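Local coordinates for Lmo0305 protein (Listeria monocytogenes, PDB 3PJ0), which is of uncharacterised function but belongs to the beta-eliminating lyase family within the pyridoxal-phosphate-dependent aminotransferase clan and carries a covalently bound pyridoxal-phosphate group, at residues Leu270-Val280 and Leu348-Leu359; Asn290-Ala300 and Lys325-Val336. All coordinates share one frame; numbering follows the deposited sequence. Where two conformers were deposited one is given.

Contact 1: residues Leu270-Val280 and Leu348-Leu359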
loop_
_atom_site.group_PDB
_atom_site.type_symbol
_atom_site.label_atom_id
_atom_site.label_comp_id
_atom_site.label_asym_id
_atom_site.label_seq_id
_atom_site.Cartn_x
_atom_site.Cartn_y
_atom_site.Cartn_z
ATOM N N LEU A 270 -36.021 0.009 0.549
ATOM C CA LEU A 270 -35.697 0.432 1.912
ATOM C C LEU A 270 -35.968 1.926 2.104
ATOM O O LEU A 270 -36.567 2.313 3.094
ATOM C CB LEU A 270 -34.237 0.101 2.242
ATOM C CG LEU A 270 -33.748 0.295 3.676
ATOM C CD1 LEU A 270 -34.684 -0.406 4.654
ATOM C CD2 LEU A 270 -32.298 -0.217 3.843
ATOM N N ALA A 271 -35.512 2.761 1.165
ATOM C CA ALA A 271 -35.752 4.208 1.247
ATOM C C ALA A 271 -37.243 4.498 1.327
ATOM O O ALA A 271 -37.678 5.350 2.118
ATOM C CB ALA A 271 -35.099 4.971 0.029
ATOM N N GLU A 272 -38.052 3.786 0.527
ATOM C CA GLU A 272 -39.517 3.984 0.595
ATOM C C GLU A 272 -40.038 3.763 2.003
ATOM O O GLU A 272 -40.913 4.499 2.476
ATOM C CB GLU A 272 -40.292 3.019 -0.314
ATOM C CG GLU A 272 -40.332 3.377 -1.779
ATOM C CD GLU A 272 -41.285 2.481 -2.565
ATOM O OE1 GLU A 272 -42.126 1.797 -1.946
ATOM O OE2 GLU A 272 -41.201 2.472 -3.817
ATOM N N ARG A 273 -39.531 2.735 2.664
ATOM C CA ARG A 273 -39.974 2.431 4.019
ATOM C C ARG A 273 -39.528 3.526 4.986
ATOM O O ARG A 273 -40.326 3.959 5.799
ATOM C CB ARG A 273 -39.421 1.077 4.513
ATOM C CG ARG A 273 -39.874 -0.178 3.748
ATOM C CD ARG A 273 -39.078 -1.409 4.251
ATOM N NE ARG A 273 -39.460 -2.685 3.635
ATOM C CZ ARG A 273 -40.282 -3.586 4.173
ATOM N NH1 ARG A 273 -40.858 -3.385 5.357
ATOM N NH2 ARG A 273 -40.540 -4.712 3.514
ATOM N N PHE A 274 -38.291 4.011 4.881
ATOM C CA PHE A 274 -37.850 5.131 5.723
ATOM C C PHE A 274 -38.716 6.389 5.513
ATOM O O PHE A 274 -39.225 6.974 6.481
ATOM C CB PHE A 274 -36.364 5.459 5.493
ATOM C CG PHE A 274 -35.425 4.582 6.265
ATOM C CD1 PHE A 274 -35.390 4.652 7.660
ATOM C CD2 PHE A 274 -34.561 3.708 5.622
ATOM C CE1 PHE A 274 -34.517 3.840 8.396
ATOM C CE2 PHE A 274 -33.679 2.912 6.345
ATOM C CZ PHE A 274 -33.667 2.969 7.732
ATOM N N ASN A 275 -38.934 6.761 4.253
ATOM C CA ASN A 275 -39.725 7.940 3.929
ATOM C C ASN A 275 -41.167 7.834 4.409
ATOM O O ASN A 275 -41.795 8.853 4.690
ATOM C CB ASN A 275 -39.706 8.216 2.413
ATOM C CG ASN A 275 -38.401 8.883 1.942
ATOM O OD1 ASN A 275 -38.089 10.022 2.348
ATOM N ND2 ASN A 275 -37.675 8.215 1.046
ATOM N N SER A 276 -41.690 6.612 4.515
ATOM C CA SER A 276 -43.065 6.401 4.973
ATOM C C SER A 276 -43.222 6.733 6.461
ATOM O O SER A 276 -44.346 6.885 6.949
ATOM C CB SER A 276 -43.527 4.952 4.694
ATOM O OG SER A 276 -42.875 3.999 5.530
ATOM N N CYS A 277 -42.102 6.844 7.175
ATOM C CA CYS A 277 -42.118 7.135 8.611
ATOM C C CYS A 277 -42.207 8.632 8.867
ATOM O O CYS A 277 -41.556 9.448 8.181
ATOM C CB CYS A 277 -40.901 6.550 9.323
ATOM S SG CYS A 277 -40.804 4.736 9.203
ATOM N N SER A 278 -43.051 9.001 9.823
ATOM C CA SER A 278 -43.270 10.408 10.150
ATOM C C SER A 278 -42.002 10.979 10.784
ATOM O O SER A 278 -41.472 10.408 11.735
ATOM C CB SER A 278 -44.472 10.555 11.095
ATOM O OG SER A 278 -44.879 11.904 11.170
ATOM N N GLY A 279 -41.526 12.100 10.247
ATOM C CA GLY A 279 -40.308 12.765 10.707
ATOM C C GLY A 279 -39.014 12.142 10.187
ATOM O O GLY A 279 -37.942 12.439 10.703
ATOM N N VAL A 280 -39.126 11.276 9.180
ATOM C CA VAL A 280 -37.989 10.605 8.589
ATOM C C VAL A 280 -38.062 10.830 7.086
ATOM O O VAL A 280 -39.137 10.665 6.482
ATOM C CB VAL A 280 -38.016 9.074 8.849
ATOM C CG1 VAL A 280 -36.754 8.394 8.270
ATOM C CG2 VAL A 280 -38.180 8.741 10.352
ATOM N N LEU A 348 -37.358 -7.534 9.552
ATOM C CA LEU A 348 -37.328 -6.316 8.732
ATOM C C LEU A 348 -38.644 -5.539 8.897
ATOM O O LEU A 348 -38.618 -4.356 9.193
ATOM C CB LEU A 348 -37.032 -6.681 7.263
ATOM C CG LEU A 348 -36.962 -5.583 6.196
ATOM C CD1 LEU A 348 -35.944 -4.499 6.563
ATOM C CD2 LEU A 348 -36.635 -6.204 4.822
ATOM N N GLU A 349 -39.794 -6.218 8.764
ATOM C CA GLU A 349 -41.113 -5.573 8.968
ATOM C C GLU A 349 -41.212 -4.961 10.351
ATOM O O GLU A 349 -41.722 -3.858 10.518
ATOM C CB GLU A 349 -42.282 -6.571 8.845
ATOM C CG GLU A 349 -42.519 -7.120 7.453
ATOM C CD GLU A 349 -42.822 -6.033 6.420
ATOM O OE1 GLU A 349 -43.318 -4.940 6.807
ATOM O OE2 GLU A 349 -42.557 -6.282 5.215
ATOM N N LEU A 350 -40.695 -5.682 11.342
ATOM C CA LEU A 350 -40.800 -5.249 12.730
ATOM C C LEU A 350 -40.028 -3.960 13.003
ATOM O O LEU A 350 -40.508 -3.096 13.756
ATOM C CB LEU A 350 -40.354 -6.366 13.663
ATOM C CG LEU A 350 -40.575 -6.198 15.163
ATOM C CD1 LEU A 350 -42.045 -5.935 15.525
ATOM C CD2 LEU A 350 -40.067 -7.458 15.858
ATOM N N VAL A 351 -38.852 -3.837 12.378
ATOM C CA VAL A 351 -38.016 -2.647 12.498
ATOM C C VAL A 351 -38.810 -1.386 12.181
ATOM O O VAL A 351 -38.780 -0.423 12.936
ATOM C CB VAL A 351 -36.804 -2.704 11.529
ATOM C CG1 VAL A 351 -36.237 -1.298 11.278
ATOM C CG2 VAL A 351 -35.755 -3.679 12.053
ATOM N N PHE A 352 -39.531 -1.415 11.064
ATOM C CA PHE A 352 -40.303 -0.268 10.619
ATOM C C PHE A 352 -41.623 -0.089 11.348
ATOM O O PHE A 352 -42.027 1.038 11.594
ATOM C CB PHE A 352 -40.439 -0.295 9.102
ATOM C CG PHE A 352 -39.127 -0.086 8.418
ATOM C CD1 PHE A 352 -38.620 1.204 8.258
ATOM C CD2 PHE A 352 -38.348 -1.156 8.014
ATOM C CE1 PHE A 352 -37.388 1.410 7.670
ATOM C CE2 PHE A 352 -37.114 -0.944 7.430
ATOM C CZ PHE A 352 -36.640 0.348 7.253
ATOM N N ARG A 353 -42.283 -1.185 11.714
ATOM C CA ARG A 353 -43.472 -1.079 12.549
ATOM C C ARG A 353 -43.048 -0.354 13.836
ATOM O O ARG A 353 -43.714 0.601 14.247
ATOM C CB ARG A 353 -44.056 -2.462 12.846
ATOM N N CYS A 354 -41.918 -0.760 14.429
ATOM C CA CYS A 354 -41.398 -0.132 15.666
ATOM C C CYS A 354 -40.945 1.310 15.454
ATOM O O CYS A 354 -41.168 2.175 16.304
ATOM C CB CYS A 354 -40.226 -0.922 16.257
ATOM S SG CYS A 354 -40.649 -2.517 16.981
ATOM N N LEU A 355 -40.313 1.570 14.315
ATOM C CA LEU A 355 -39.851 2.916 13.999
ATOM C C LEU A 355 -41.044 3.864 13.915
ATOM O O LEU A 355 -41.016 4.948 14.492
ATOM C CB LEU A 355 -39.054 2.926 12.689
ATOM C CG LEU A 355 -38.166 4.149 12.446
ATOM C CD1 LEU A 355 -37.198 4.339 13.604
ATOM C CD2 LEU A 355 -37.403 4.007 11.116
ATOM N N GLU A 356 -42.098 3.423 13.231
ATOM C CA GLU A 356 -43.336 4.196 13.078
ATOM C C GLU A 356 -44.015 4.442 14.443
ATOM O O GLU A 356 -44.585 5.509 14.671
ATOM C CB GLU A 356 -44.283 3.473 12.095
ATOM C CG GLU A 356 -43.692 3.328 10.648
ATOM C CD GLU A 356 -44.400 2.274 9.753
ATOM O OE1 GLU A 356 -45.531 1.848 10.075
ATOM O OE2 GLU A 356 -43.822 1.889 8.705
ATOM N N LYS A 357 -43.907 3.465 15.351
ATOM C CA LYS A 357 -44.502 3.550 16.702
ATOM C C LYS A 357 -43.748 4.482 17.654
ATOM O O LYS A 357 -44.376 5.157 18.478
ATOM C CB LYS A 357 -44.568 2.152 17.336
ATOM C CG LYS A 357 -45.096 2.107 18.770
ATOM N N GLU A 358 -42.415 4.521 17.542
ATOM C CA GLU A 358 -41.576 5.325 18.458
ATOM C C GLU A 358 -41.458 6.814 18.110
ATOM O O GLU A 358 -41.137 7.618 18.980
ATOM C CB GLU A 358 -40.176 4.710 18.610
ATOM C CG GLU A 358 -40.148 3.323 19.261
ATOM C CD GLU A 358 -40.657 3.317 20.709
ATOM O OE1 GLU A 358 -40.467 4.320 21.439
ATOM O OE2 GLU A 358 -41.242 2.290 21.116
ATOM N N LEU A 359 -41.687 7.180 16.853
ATOM C CA LEU A 359 -41.643 8.591 16.448
ATOM C C LEU A 359 -42.952 9.010 15.773
ATOM O O LEU A 359 -44.027 8.734 16.328
ATOM C CB LEU A 359 -40.405 8.890 15.590
ATOM C CG LEU A 359 -39.975 7.881 14.533
ATOM C CD1 LEU A 359 -40.965 7.840 13.386
ATOM C CD2 LEU A 359 -38.597 8.227 14.031
ATOM O OXT LEU A 359 -42.975 9.630 14.704
#
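The C-terminal ends of helices 260-275 and 345-358 meet around Phe-352; the axes of segments 270-275 and 348-358 approach to 10.7 Å at 23°, nearly parallel. Phe-352 turns its ring edge onto the face of Phe-274: the centroids lie 5.0 Å apart and the planes 77° from each other, a T-shaped pair with CE1 over the centre of the Phe-274 ring. One face of Phe-352 takes a CH-pi contact from Arg-273, whose CB stands 3.8 Å from the ring centroid. Beyond Phe-352, Leu-355 brings CD2 to 4.0 Å from Phe-274 CE1.

The two helices lie on one side of the antiparallel sheet of the C-terminal part of the chain: Phe-274 also touches Val-294 of strand 291-296, while Leu-355 turns to Ile-310 of helix 300-314. At the more exposed margin, in one of its two deposited conformers, Arg-273 makes a salt bridge to Glu-349, NH2 to OE2 at 3.1 Å, supplemented by weak bonds from NH1 to both carboxylate oxygens; the bridge may therefore not be constant. Glu-349 starts away from Arg-273, and its bend at chi2 (-59°) returns the carboxylate to the guanidinium edge; NH2 reaches OE2 from above the carboxylate plane. In the loop that follows Arg-273's helix, Cys-277 sets SG 3.5 Å from Glu-356 CG. Val-280, the last residue of the type II turn Cys-277 to Val-280, brings CG2 to 3.7 Å from CD2 of C-terminal Leu-359.

Contact 2: residues Asn290-Ala300 and Lys325-Val336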
loop_
_atom_site.group_PDB
_atom_site.type_symbol
_atom_site.label_atom_id
_atom_site.label_comp_id
_atom_site.label_asym_id
_atom_site.label_seq_id
_atom_site.Cartn_x
_atom_site.Cartn_y
_atom_site.Cartn_z
ATOM N N ASN A 290 -27.032 2.130 -4.610
ATOM C CA ASN A 290 -27.287 1.274 -3.462
ATOM C C ASN A 290 -27.260 2.039 -2.131
ATOM O O ASN A 290 -27.460 1.450 -1.070
ATOM C CB ASN A 290 -26.238 0.167 -3.424
ATOM C CG ASN A 290 -24.893 0.682 -3.134
ATOM O OD1 ASN A 290 -24.490 1.734 -3.681
ATOM N ND2 ASN A 290 -24.154 -0.019 -2.264
HETATM N N MSE A 291 -27.015 3.345 -2.186
HETATM C CA MSE A 291 -26.854 4.130 -0.992
HETATM C C MSE A 291 -27.789 5.311 -0.893
HETATM O O MSE A 291 -28.402 5.732 -1.879
HETATM C CB MSE A 291 -25.419 4.651 -0.898
HETATM C CG MSE A 291 -25.051 5.727 -1.885
HETATM SE SE MSE A 291 -23.389 6.651 -1.425
HETATM C CE MSE A 291 -23.993 7.503 0.206
ATOM N N PHE A 292 -27.866 5.850 0.320
ATOM C CA PHE A 292 -28.655 7.034 0.614
ATOM C C PHE A 292 -28.375 7.408 2.070
ATOM O O PHE A 292 -27.745 6.646 2.801
ATOM C CB PHE A 292 -30.169 6.830 0.361
ATOM C CG PHE A 292 -30.773 5.683 1.107
ATOM C CD1 PHE A 292 -31.266 5.847 2.393
ATOM C CD2 PHE A 292 -30.854 4.410 0.514
ATOM C CE1 PHE A 292 -31.826 4.756 3.091
ATOM C CE2 PHE A 292 -31.393 3.348 1.205
ATOM C CZ PHE A 292 -31.882 3.509 2.486
ATOM N N HIS A 293 -28.803 8.608 2.441
ATOM C CA HIS A 293 -28.710 9.108 3.807
ATOM C C HIS A 293 -30.126 9.222 4.365
ATOM O O HIS A 293 -31.034 9.562 3.653
ATOM C CB HIS A 293 -28.031 10.467 3.785
ATOM C CG HIS A 293 -26.571 10.386 3.530
ATOM N ND1 HIS A 293 -25.743 11.488 3.537
ATOM C CD2 HIS A 293 -25.779 9.313 3.298
ATOM C CE1 HIS A 293 -24.509 11.092 3.283
ATOM N NE2 HIS A 293 -24.503 9.773 3.177
ATOM N N VAL A 294 -30.296 8.921 5.650
ATOM C CA VAL A 294 -31.605 8.977 6.345
ATOM C C VAL A 294 -31.526 10.118 7.350
ATOM O O VAL A 294 -30.607 10.168 8.155
ATOM C CB VAL A 294 -31.870 7.644 7.093
ATOM C CG1 VAL A 294 -33.179 7.652 7.855
ATOM C CG2 VAL A 294 -31.808 6.443 6.089
ATOM N N TYR A 295 -32.483 11.030 7.290
ATOM C CA TYR A 295 -32.510 12.217 8.126
ATOM C C TYR A 295 -33.716 12.180 9.022
ATOM O O TYR A 295 -34.804 11.800 8.588
ATOM C CB TYR A 295 -32.588 13.478 7.257
ATOM C CG TYR A 295 -31.269 14.006 6.755
ATOM C CD1 TYR A 295 -30.578 13.366 5.717
ATOM C CD2 TYR A 295 -30.719 15.163 7.302
ATOM C CE1 TYR A 295 -29.357 13.854 5.256
ATOM C CE2 TYR A 295 -29.508 15.679 6.834
ATOM C CZ TYR A 295 -28.829 15.019 5.803
ATOM O OH TYR A 295 -27.620 15.511 5.352
ATOM N N PHE A 296 -33.524 12.635 10.255
ATOM C CA PHE A 296 -34.557 12.645 11.258
ATOM C C PHE A 296 -34.812 14.046 11.773
ATOM O O PHE A 296 -33.881 14.856 11.851
ATOM C CB PHE A 296 -34.127 11.813 12.453
ATOM C CG PHE A 296 -33.958 10.365 12.161
ATOM C CD1 PHE A 296 -32.747 9.885 11.686
ATOM C CD2 PHE A 296 -35.000 9.471 12.404
ATOM C CE1 PHE A 296 -32.576 8.549 11.428
ATOM C CE2 PHE A 296 -34.852 8.123 12.140
ATOM C CZ PHE A 296 -33.643 7.649 11.654
ATOM N N GLU A 297 -36.068 14.298 12.152
ATOM C CA GLU A 297 -36.476 15.577 12.733
ATOM C C GLU A 297 -36.412 15.535 14.259
ATOM O O GLU A 297 -37.332 16.013 14.958
ATOM C CB GLU A 297 -37.889 15.965 12.287
ATOM C CG GLU A 297 -38.021 16.255 10.808
ATOM C CD GLU A 297 -39.471 16.508 10.402
ATOM O OE1 GLU A 297 -40.301 16.814 11.281
ATOM O OE2 GLU A 297 -39.791 16.400 9.196
ATOM N N ASN A 298 -35.333 14.941 14.763
ATOM C CA ASN A 298 -35.043 14.864 16.193
ATOM C C ASN A 298 -33.553 14.834 16.391
ATOM O O ASN A 298 -32.800 14.525 15.467
ATOM C CB ASN A 298 -35.689 13.636 16.821
ATOM C CG ASN A 298 -37.184 13.798 16.989
ATOM O OD1 ASN A 298 -37.648 14.550 17.866
ATOM N ND2 ASN A 298 -37.952 13.105 16.156
ATOM N N SER A 299 -33.121 15.175 17.590
ATOM C CA SER A 299 -31.705 15.221 17.905
ATOM C C SER A 299 -31.093 13.817 17.889
ATOM O O SER A 299 -31.805 12.835 18.048
ATOM C CB SER A 299 -31.491 15.791 19.295
ATOM O OG SER A 299 -31.953 14.869 20.269
ATOM N N ALA A 300 -29.777 13.743 17.740
ATOM C CA ALA A 300 -29.062 12.454 17.752
ATOM C C ALA A 300 -29.255 11.655 19.054
ATOM O O ALA A 300 -29.427 10.414 19.016
ATOM C CB ALA A 300 -27.567 12.648 17.428
ATOM N N LYS A 325 -26.645 17.063 12.698
ATOM C CA LYS A 325 -26.689 18.042 11.574
ATOM C C LYS A 325 -27.081 19.466 12.017
ATOM O O LYS A 325 -26.616 20.452 11.440
ATOM C CB LYS A 325 -27.620 17.531 10.466
ATOM C CG LYS A 325 -27.154 16.237 9.788
ATOM C CD LYS A 325 -25.884 16.454 8.957
ATOM C CE LYS A 325 -25.524 15.234 8.133
ATOM N NZ LYS A 325 -24.348 15.484 7.225
ATOM N N SER A 326 -27.986 19.548 12.994
ATOM C CA SER A 326 -28.427 20.812 13.595
ATOM C C SER A 326 -28.948 20.455 14.982
ATOM O O SER A 326 -28.942 19.277 15.352
ATOM C CB SER A 326 -29.479 21.538 12.742
ATOM O OG SER A 326 -30.698 20.826 12.614
ATOM N N ALA A 327 -29.417 21.441 15.743
ATOM C CA ALA A 327 -29.858 21.184 17.122
ATOM C C ALA A 327 -30.808 19.975 17.254
ATOM O O ALA A 327 -30.634 19.133 18.160
ATOM C CB ALA A 327 -30.503 22.442 17.734
ATOM N N ASP A 328 -31.794 19.894 16.353
ATOM C CA ASP A 328 -32.817 18.835 16.396
ATOM C C ASP A 328 -32.923 18.039 15.091
ATOM O O ASP A 328 -34.025 17.626 14.682
ATOM C CB ASP A 328 -34.167 19.457 16.771
ATOM C CG ASP A 328 -34.191 19.952 18.209
ATOM O OD1 ASP A 328 -33.938 19.110 19.100
ATOM O OD2 ASP A 328 -34.477 21.154 18.452
ATOM N N VAL A 329 -31.777 17.856 14.431
ATOM C CA VAL A 329 -31.721 17.054 13.219
ATOM C C VAL A 329 -30.447 16.216 13.213
ATOM O O VAL A 329 -29.372 16.708 13.544
ATOM C CB VAL A 329 -31.788 17.920 11.931
ATOM C CG1 VAL A 329 -31.604 17.077 10.699
ATOM C CG2 VAL A 329 -33.104 18.674 11.848
ATOM N N CYS A 330 -30.585 14.937 12.869
ATOM C CA CYS A 330 -29.433 14.054 12.738
ATOM C C CYS A 330 -29.634 13.143 11.526
ATOM O O CYS A 330 -30.762 13.047 10.980
ATOM C CB CYS A 330 -29.218 13.219 14.003
ATOM S SG CYS A 330 -30.589 12.096 14.365
ATOM N N ALA A 331 -28.565 12.452 11.137
ATOM C CA ALA A 331 -28.615 11.568 9.976
ATOM C C ALA A 331 -27.595 10.438 10.023
ATOM O O ALA A 331 -26.661 10.480 10.816
ATOM C CB ALA A 331 -28.384 12.414 8.676
ATOM N N PHE A 332 -27.773 9.454 9.131
ATOM C CA PHE A 332 -26.803 8.380 8.948
ATOM C C PHE A 332 -26.896 7.863 7.543
ATOM O O PHE A 332 -27.850 8.167 6.816
ATOM C CB PHE A 332 -26.952 7.222 9.943
ATOM C CG PHE A 332 -28.201 6.413 9.754
ATOM C CD1 PHE A 332 -28.224 5.354 8.877
ATOM C CD2 PHE A 332 -29.353 6.707 10.456
ATOM C CE1 PHE A 332 -29.399 4.616 8.704
ATOM C CE2 PHE A 332 -30.485 5.942 10.314
ATOM C CZ PHE A 332 -30.510 4.913 9.418
ATOM N N GLU A 333 -25.859 7.148 7.144
ATOM C CA GLU A 333 -25.768 6.587 5.810
ATOM C C GLU A 333 -26.045 5.081 5.770
ATOM O O GLU A 333 -25.599 4.336 6.659
ATOM C CB GLU A 333 -24.346 6.850 5.287
ATOM C CG GLU A 333 -23.948 6.161 4.029
ATOM C CD GLU A 333 -22.581 6.602 3.593
ATOM O OE1 GLU A 333 -22.491 7.717 3.047
ATOM O OE2 GLU A 333 -21.597 5.858 3.861
ATOM N N VAL A 334 -26.721 4.635 4.708
ATOM C CA VAL A 334 -26.934 3.223 4.423
ATOM C C VAL A 334 -26.359 2.891 3.049
ATOM O O VAL A 334 -26.617 3.638 2.085
ATOM C CB VAL A 334 -28.437 2.853 4.302
ATOM C CG1 VAL A 334 -28.580 1.318 4.134
ATOM C CG2 VAL A 334 -29.241 3.366 5.479
ATOM N N SER A 335 -25.514 1.858 2.974
ATOM C CA SER A 335 -25.029 1.338 1.693
ATOM C C SER A 335 -25.443 -0.126 1.637
ATOM O O SER A 335 -24.932 -0.937 2.391
ATOM C CB SER A 335 -23.512 1.484 1.510
ATOM O OG SER A 335 -23.115 2.844 1.573
ATOM N N VAL A 336 -26.369 -0.460 0.744
ATOM C CA VAL A 336 -26.887 -1.830 0.631
ATOM C C VAL A 336 -25.862 -2.754 -0.019
ATOM O O VAL A 336 -25.178 -2.386 -0.988
ATOM C CB VAL A 336 -28.235 -1.889 -0.117
ATOM C CG1 VAL A 336 -28.717 -3.349 -0.304
ATOM C CG2 VAL A 336 -29.298 -1.131 0.648
HETATM O O HOH W 1 -28.551 15.980 16.445
#
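Val-336 and Asn-290 start a run of backbone bonds that joins antiparallel strands 291-296 and 329-335, the two inner strands of a four-stranded sheet flanked by 280-283 and 323-326; their axes run at 158°. Phe-292 with Val-334, Val-294 with Phe-332 and Phe-296 with Cys-330 form the hydrogen-bonded pairs; Val-294 N to Phe-332 O measures 2.8 Å, whereas Cys-330 N to Phe-296 O is weak at 3.5 Å. Asn-290 continues the pairing with its side chain: chi1 of 67° brings the amide to Val-336, and ND2 reaches a lone pair of Val-336 O at 2.9 Å, almost straight (177°).

Among polar side chains, His-293 NE2 donates to Glu-333 OE1 at 2.9 Å, near the imidazole plane and on the anti side of the carboxylate. Arg-148 forms a salt bridge to the same oxygen.

Apolar contacts occupy both sheet faces. Beside His-293 and Glu-333, Ala-331 CB sits over the centre of the Tyr-295 ring, 3.6 Å from its centroid. On the other face, Val-294 CB lies 4.1 Å from the Phe-332 centroid, over the ring, and Val-334 CB similarly overlies Phe-292. Phe-296 presents its edge to Phe-332, with CE1 3.5 Å from CE2.

His-293 and Arg-148 thus share Glu-333 OE1, which should restrict rotation of the carboxylate and tie this sheet face to a residue far earlier in the chain.

After the large mixed sheet, the chain reaches helix 260-275, whose end opens contact 1, and then passes through strand 280-283 to strand 291-296, which opens contact 2. Helix 300-314 and strand 323-326 intervene before strand 329-335 closes contact 2. Helix 345-358 follows and closes contact 1 at the C terminus, so the smaller loop is nested within the larger, and the two do not cross. Their centres are 13 Å apart, and they touch directly: Gly-279 O lies 3.0 Å from Glu-297 N, a probable hydrogen bond, and Val-280 packs on Phe-296. Contact 1 joins two helices on one sheet face; contact 2 joins the two central strands.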